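PDB 5I1V: CrmK from Actinoalloteichus sp. WH1-2216-6, which is a flavoenzyme oxidase with covalently bound FAD that takes part in recycling a shunt product in caerulomycin biosynthesis. Local coordinates for residues S229-W232 with A233-T236; L235-A238 with D239-L243. All coordinates share one frame; numbering follows the deposited sequence.

Contact 1 (S229-W232 with A233-T236)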
ATOM      1  N   SER A 229      16.030  14.607  10.786  1.00 30.63           N
ATOM      2  CA  SER A 229      15.144  14.837  11.921  1.00 31.77           C
ATOM      3  C   SER A 229      15.851  15.669  12.980  1.00 31.81           C
ATOM      4  O   SER A 229      17.057  15.540  13.156  1.00 29.89           O
ATOM      5  CB  SER A 229      14.707  13.517  12.538  1.00 36.45           C
ATOM      6  OG  SER A 229      15.835  12.700  12.726  1.00 37.58           O
ATOM      7  N   TRP A 230      15.090  16.517  13.667  1.00 31.47           N
ATOM      8  CA  TRP A 230      15.609  17.350  14.748  1.00 31.69           C
ATOM      9  C   TRP A 230      14.871  16.967  16.025  1.00 30.39           C
ATOM     10  O   TRP A 230      13.656  16.924  16.048  1.00 28.67           O
ATOM     11  CB  TRP A 230      15.367  18.834  14.484  1.00 29.87           C
ATOM     12  CG  TRP A 230      16.075  19.439  13.348  1.00 30.77           C
ATOM     13  CD1 TRP A 230      17.200  20.207  13.408  1.00 30.78           C
ATOM     14  CD2 TRP A 230      15.683  19.394  11.971  1.00 28.72           C
ATOM     15  NE1 TRP A 230      17.556  20.619  12.152  1.00 30.65           N
ATOM     16  CE2 TRP A 230      16.639  20.134  11.247  1.00 30.60           C
ATOM     17  CE3 TRP A 230      14.637  18.756  11.273  1.00 27.84           C
ATOM     18  CZ2 TRP A 230      16.577  20.287   9.849  1.00 28.95           C
ATOM     19  CZ3 TRP A 230      14.556  18.928   9.900  1.00 27.76           C
ATOM     20  CH2 TRP A 230      15.524  19.698   9.199  1.00 28.02           C
ATOM     21  N   SER A 231      15.596  16.707  17.112  1.00 31.19           N
ATOM     22  CA  SER A 231      14.942  16.195  18.314  1.00 31.32           C
ATOM     23  C   SER A 231      14.163  17.301  18.996  1.00 30.46           C
ATOM     24  O   SER A 231      14.710  18.390  19.246  1.00 33.41           O
ATOM     25  CB  SER A 231      15.973  15.575  19.286  1.00 33.59           C
ATOM     26  OG  SER A 231      15.345  15.303  20.538  1.00 36.42           O
ATOM     27  N   TRP A 232      12.905  17.027  19.345  1.00 28.89           N
ATOM     28  CA  TRP A 232      12.125  17.959  20.132  1.00 28.91           C
ATOM     29  C   TRP A 232      12.765  18.188  21.545  1.00 30.87           C
ATOM     30  O   TRP A 232      12.642  19.265  22.114  1.00 28.95           O
ATOM     31  CB  TRP A 232      10.683  17.478  20.325  1.00 30.65           C
ATOM     32  CG  TRP A 232       9.742  18.176  19.404  1.00 31.70           C
ATOM     33  CD1 TRP A 232       9.146  17.659  18.266  1.00 31.56           C
ATOM     34  CD2 TRP A 232       9.292  19.530  19.511  1.00 31.13           C
ATOM     35  NE1 TRP A 232       8.369  18.618  17.681  1.00 30.00           N
ATOM     36  CE2 TRP A 232       8.435  19.770  18.418  1.00 31.64           C
ATOM     37  CE3 TRP A 232       9.525  20.566  20.432  1.00 34.28           C
ATOM     38  CZ2 TRP A 232       7.809  20.994  18.217  1.00 33.96           C
ATOM     39  CZ3 TRP A 232       8.893  21.800  20.236  1.00 33.46           C
ATOM     40  CH2 TRP A 232       8.041  21.997  19.133  1.00 34.75           C
ATOM     41  N   ALA A 233      13.410  17.166  22.071  1.00 29.74           N
ATOM     42  CA  ALA A 233      14.041  17.265  23.409  1.00 31.95           C
ATOM     43  C   ALA A 233      15.130  18.337  23.429  1.00 33.58           C
ATOM     44  O   ALA A 233      15.540  18.798  24.505  1.00 32.77           O
ATOM     45  CB  ALA A 233      14.628  15.920  23.788  1.00 33.42           C
ATOM     46  N   GLU A 234      15.634  18.696  22.246  1.00 30.57           N
ATOM     47  CA  GLU A 234      16.732  19.630  22.124  1.00 34.49           C
ATOM     48  C   GLU A 234      16.317  20.961  21.538  1.00 34.67           C
ATOM     49  O   GLU A 234      17.143  21.807  21.335  1.00 36.73           O
ATOM     50  CB  GLU A 234      17.838  19.028  21.264  1.00 37.27           C
ATOM     51  CG  GLU A 234      18.608  17.935  21.950  1.00 41.06           C
ATOM     52  CD  GLU A 234      18.947  16.768  21.044  1.00 45.19           C
ATOM     53  OE1 GLU A 234      19.364  16.957  19.872  1.00 44.67           O
ATOM     54  OE2 GLU A 234      18.805  15.624  21.533  1.00 53.35           O
ATOM     55  N   LEU A 235      15.037  21.150  21.294  1.00 35.78           N
ATOM     56  CA  LEU A 235      14.550  22.280  20.528  1.00 40.47           C
ATOM     57  C   LEU A 235      14.107  23.401  21.451  1.00 42.99           C
ATOM     58  O   LEU A 235      13.487  23.143  22.484  1.00 51.24           O
ATOM     59  CB  LEU A 235      13.364  21.786  19.685  1.00 42.19           C
ATOM     60  CG  LEU A 235      12.777  22.609  18.556  1.00 43.40           C
ATOM     61  CD1 LEU A 235      13.854  23.045  17.571  1.00 44.13           C
ATOM     62  CD2 LEU A 235      11.727  21.749  17.873  1.00 44.52           C
ATOM     63  N   THR A 236      14.478  24.632  21.130  1.00 40.62           N
ATOM     64  CA  THR A 236      13.910  25.794  21.802  1.00 38.80           C
ATOM     65  C   THR A 236      13.031  26.563  20.830  1.00 35.30           C
ATOM     66  O   THR A 236      13.069  26.314  19.641  1.00 30.81           O
ATOM     67  CB  THR A 236      14.969  26.780  22.286  1.00 39.02           C
ATOM     68  OG1 THR A 236      15.621  27.387  21.163  1.00 40.96           O
ATOM     69  CG2 THR A 236      15.999  26.075  23.195  1.00 40.05           C
TER
HETATM   70  O   HOH W   1      18.472  16.552  16.901  1.00 32.81           O

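Contact 2 (L235-A238 with D239-L243)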
ATOM      1  N   LEU A 235      15.037  21.150  21.294  1.00 35.78           N
ATOM      2  CA  LEU A 235      14.550  22.280  20.528  1.00 40.47           C
ATOM      3  C   LEU A 235      14.107  23.401  21.451  1.00 42.99           C
ATOM      4  O   LEU A 235      13.487  23.143  22.484  1.00 51.24           O
ATOM      5  CB  LEU A 235      13.364  21.786  19.685  1.00 42.19           C
ATOM      6  CG  LEU A 235      12.777  22.609  18.556  1.00 43.40           C
ATOM      7  CD1 LEU A 235      13.854  23.045  17.571  1.00 44.13           C
ATOM      8  CD2 LEU A 235      11.727  21.749  17.873  1.00 44.52           C
ATOM      9  N   THR A 236      14.478  24.632  21.130  1.00 40.62           N
ATOM     10  CA  THR A 236      13.910  25.794  21.802  1.00 38.80           C
ATOM     11  C   THR A 236      13.031  26.563  20.830  1.00 35.30           C
ATOM     12  O   THR A 236      13.069  26.314  19.641  1.00 30.81           O
ATOM     13  CB  THR A 236      14.969  26.780  22.286  1.00 39.02           C
ATOM     14  OG1 THR A 236      15.621  27.387  21.163  1.00 40.96           O
ATOM     15  CG2 THR A 236      15.999  26.075  23.195  1.00 40.05           C
ATOM     16  N   GLU A 237      12.280  27.530  21.352  1.00 35.49           N
ATOM     17  CA  GLU A 237      11.452  28.363  20.514  1.00 35.72           C
ATOM     18  C   GLU A 237      12.270  29.087  19.493  1.00 33.91           C
ATOM     19  O   GLU A 237      11.877  29.162  18.327  1.00 30.63           O
ATOM     20  CB  GLU A 237      10.646  29.388  21.315  1.00 39.57           C
ATOM     21  CG  GLU A 237       9.811  30.250  20.375  1.00 40.82           C
ATOM     22  CD  GLU A 237       9.121  31.406  21.043  1.00 42.86           C
ATOM     23  OE1 GLU A 237       8.355  31.162  21.974  1.00 45.20           O
ATOM     24  OE2 GLU A 237       9.341  32.559  20.616  1.00 48.65           O
ATOM     25  N   ALA A 238      13.398  29.640  19.917  1.00 31.73           N
ATOM     26  CA  ALA A 238      14.255  30.380  18.987  1.00 33.40           C
ATOM     27  C   ALA A 238      14.823  29.484  17.896  1.00 33.02           C
ATOM     28  O   ALA A 238      14.855  29.855  16.709  1.00 32.04           O
ATOM     29  CB  ALA A 238      15.381  31.071  19.758  1.00 36.77           C
ATOM     30  N   ASP A 239      15.265  28.284  18.254  1.00 34.18           N
ATOM     31  CA  ASP A 239      15.699  27.353  17.208  1.00 32.61           C
ATOM     32  C   ASP A 239      14.562  27.014  16.248  1.00 31.75           C
ATOM     33  O   ASP A 239      14.779  26.979  15.045  1.00 29.63           O
ATOM     34  CB  ASP A 239      16.231  26.042  17.773  1.00 35.16           C
ATOM     35  CG  ASP A 239      17.604  26.185  18.389  1.00 41.86           C
ATOM     36  OD1 ASP A 239      18.272  27.224  18.136  1.00 45.23           O
ATOM     37  OD2 ASP A 239      18.021  25.238  19.102  1.00 45.47           O
ATOM     38  N   TYR A 240      13.379  26.720  16.776  1.00 30.44           N
ATOM     39  CA  TYR A 240      12.268  26.418  15.877  1.00 31.45           C
ATOM     40  C   TYR A 240      12.047  27.567  14.893  1.00 29.71           C
ATOM     41  O   TYR A 240      11.967  27.325  13.678  1.00 27.49           O
ATOM     42  CB  TYR A 240      10.984  26.112  16.640  1.00 31.80           C
ATOM     43  CG  TYR A 240       9.828  25.853  15.701  1.00 31.53           C
ATOM     44  CD1 TYR A 240       9.632  24.587  15.159  1.00 32.12           C
ATOM     45  CD2 TYR A 240       8.950  26.872  15.335  1.00 30.63           C
ATOM     46  CE1 TYR A 240       8.587  24.337  14.306  1.00 32.56           C
ATOM     47  CE2 TYR A 240       7.890  26.625  14.468  1.00 32.05           C
ATOM     48  CZ  TYR A 240       7.718  25.345  13.967  1.00 32.16           C
ATOM     49  OH  TYR A 240       6.711  25.041  13.070  1.00 31.61           O
ATOM     50  N   VAL A 241      11.937  28.798  15.410  1.00 31.03           N
ATOM     51  CA  VAL A 241      11.656  29.978  14.580  1.00 30.07           C
ATOM     52  C   VAL A 241      12.754  30.166  13.527  1.00 31.56           C
ATOM     53  O   VAL A 241      12.479  30.363  12.334  1.00 30.48           O
ATOM     54  CB  VAL A 241      11.422  31.275  15.422  1.00 32.33           C
ATOM     55  CG1 VAL A 241      11.276  32.514  14.519  1.00 30.80           C
ATOM     56  CG2 VAL A 241      10.185  31.139  16.321  1.00 32.66           C
ATOM     57  N   ARG A 242      13.999  30.011  13.927  1.00 30.13           N
ATOM     58  CA  ARG A 242      15.087  30.203  12.979  1.00 30.87           C
ATOM     59  C   ARG A 242      15.129  29.116  11.875  1.00 30.31           C
ATOM     60  O   ARG A 242      15.222  29.404  10.680  1.00 32.11           O
ATOM     61  CB  ARG A 242      16.408  30.224  13.712  1.00 30.49           C
ATOM     62  CG  ARG A 242      17.572  30.456  12.772  1.00 32.16           C
ATOM     63  CD  ARG A 242      17.494  31.802  12.102  1.00 32.54           C
ATOM     64  NE  ARG A 242      18.588  31.960  11.153  1.00 37.94           N
ATOM     65  CZ  ARG A 242      19.781  32.481  11.441  1.00 38.63           C
ATOM     66  NH1 ARG A 242      20.067  32.898  12.675  1.00 40.16           N
ATOM     67  NH2 ARG A 242      20.698  32.576  10.492  1.00 36.90           N
ATOM     68  N   LEU A 243      15.041  27.873  12.307  1.00 32.16           N
ATOM     69  CA  LEU A 243      14.985  26.729  11.390  1.00 30.58           C
ATOM     70  C   LEU A 243      13.897  26.825  10.310  1.00 28.19           C
ATOM     71  O   LEU A 243      14.174  26.693   9.133  1.00 28.99           O
ATOM     72  CB  LEU A 243      14.771  25.445  12.175  1.00 32.03           C
ATOM     73  CG  LEU A 243      14.586  24.216  11.283  1.00 31.43           C
ATOM     74  CD1 LEU A 243      15.830  24.010  10.438  1.00 31.81           C
ATOM     75  CD2 LEU A 243      14.268  23.000  12.124  1.00 31.48           C
TER

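Contact 1 (S229-W232 with A233-T236)
Strand 222-231 ends at Ser231, and the chain passes straight into a single 3-10 turn formed by Trp232 to Glu234, with Leu235 following it. Two successive i to i+3 backbone bonds make that turn: Glu234 N donates to Ser231 O at 3.2 Å, and Leu235 N donates to Trp232 O with a nearly straight N-H (167°). Both donors stand well above the plane of the carbonyl they reach, in keeping with the tight i to i+3 winding. Trp232 O also takes a weak hydrogen bond from Arg273 NH2.

The hydroxyl of Ser231 joins in at the start of the turn. With OG anti to the backbone N (chi1 170°), it swings forward beside its own carbonyl carbon and receives a weak, bent bond from Ala233 N, 3.1 Å from OG. Glu234 folds back toward the same serine: its chain bends about the CB-CG bond, and its carboxylate lies alongside Ser231, with OE2 3.6 Å from CB. A water closes this loop, accepting from Ser231 N at 2.9 Å and donating to Glu234 OE1.

The apolar half is a CH-pi contact. Leu235 sets its CD2 methyl over one face of the Trp232 indole, 3.5 Å from the centroid of the six-membered ring and only 9° off its normal. The rotation of the indole is fixed further by its NE1, which donates to Phe271 O, while the ring of Tyr360 also meets it.

The turn is thus two-sided. The water takes the Ser231 amide and passes the link to the Glu234 carboxylate, while the Ser231 hydroxyl weakly receives Ala233 N; the leucine methyl and the buried indole carry the chain into the hydrophobic layer between the sheet and its helices, with the polar N-H of the indole paired.

Contact 2 (L235-A238 with D239-L243)
Leu235, just ahead of helix 237-253, brings its CD1 methyl against the first turn: CD1 lies 3.8 Å from Asp239 CB and equally far from Tyr240 N. The leucine and aspartate side chains run past each other in opposite directions.

Thr236 is the N-cap. A chi1 of 67° places OG1 between its own backbone N and carbonyl carbon, where it accepts from Asp239 N at 3.1 Å in an almost straight bond (173°). The Asp239 side chain crosses beside this hydroxyl, with CG 3.6 Å from OG1, but its carboxylate is engaged elsewhere: OD1 accepts from Ala307 N, and OD2 more weakly from Val308 N. The carbonyl of Thr236 opens the regular i to i+4 pattern, receiving Tyr240 N at 2.9 Å.

Glu237 continues that pattern, its O accepting from Val241 N. Its side chain lies beside that of Val241, both pointing the same way, and CG comes within 4.2 Å of Val241 CG2. Ala238 O then takes Arg242 N, while the guanidinium NE of Arg242 reaches on to Asn246 OD1.

The threonine hydroxyl therefore supplies an acceptor for a first-turn amide that has no preceding helical carbonyl, and Asp239, near the positive end of the helix dipole, probably gains stability as a carboxylate while tying this helix start to the loop at Ala307 and Val308.

From the N terminus, contact 1 comes first: it closes the short turn in which strand 222-231 leaves the eight-stranded antiparallel sheet. Contact 2 follows directly and starts helix 237-253. They neither nest nor cross but overlap at Leu235 and Thr236, and their centres are about 9 Å apart. Leu235 serves both, its CD2 over the Trp232 ring and its CD1 at the first turn of the helix. Farther in, Trp230 CE2 meets Leu243 CD2 at 3.8 Å, so strand and helix also touch across the bend. Leu278 of the neighbouring strand 277-285 packs against residues of both, and helix 353-364 borders both. This strand-to-helix corner lies away from the FAD site.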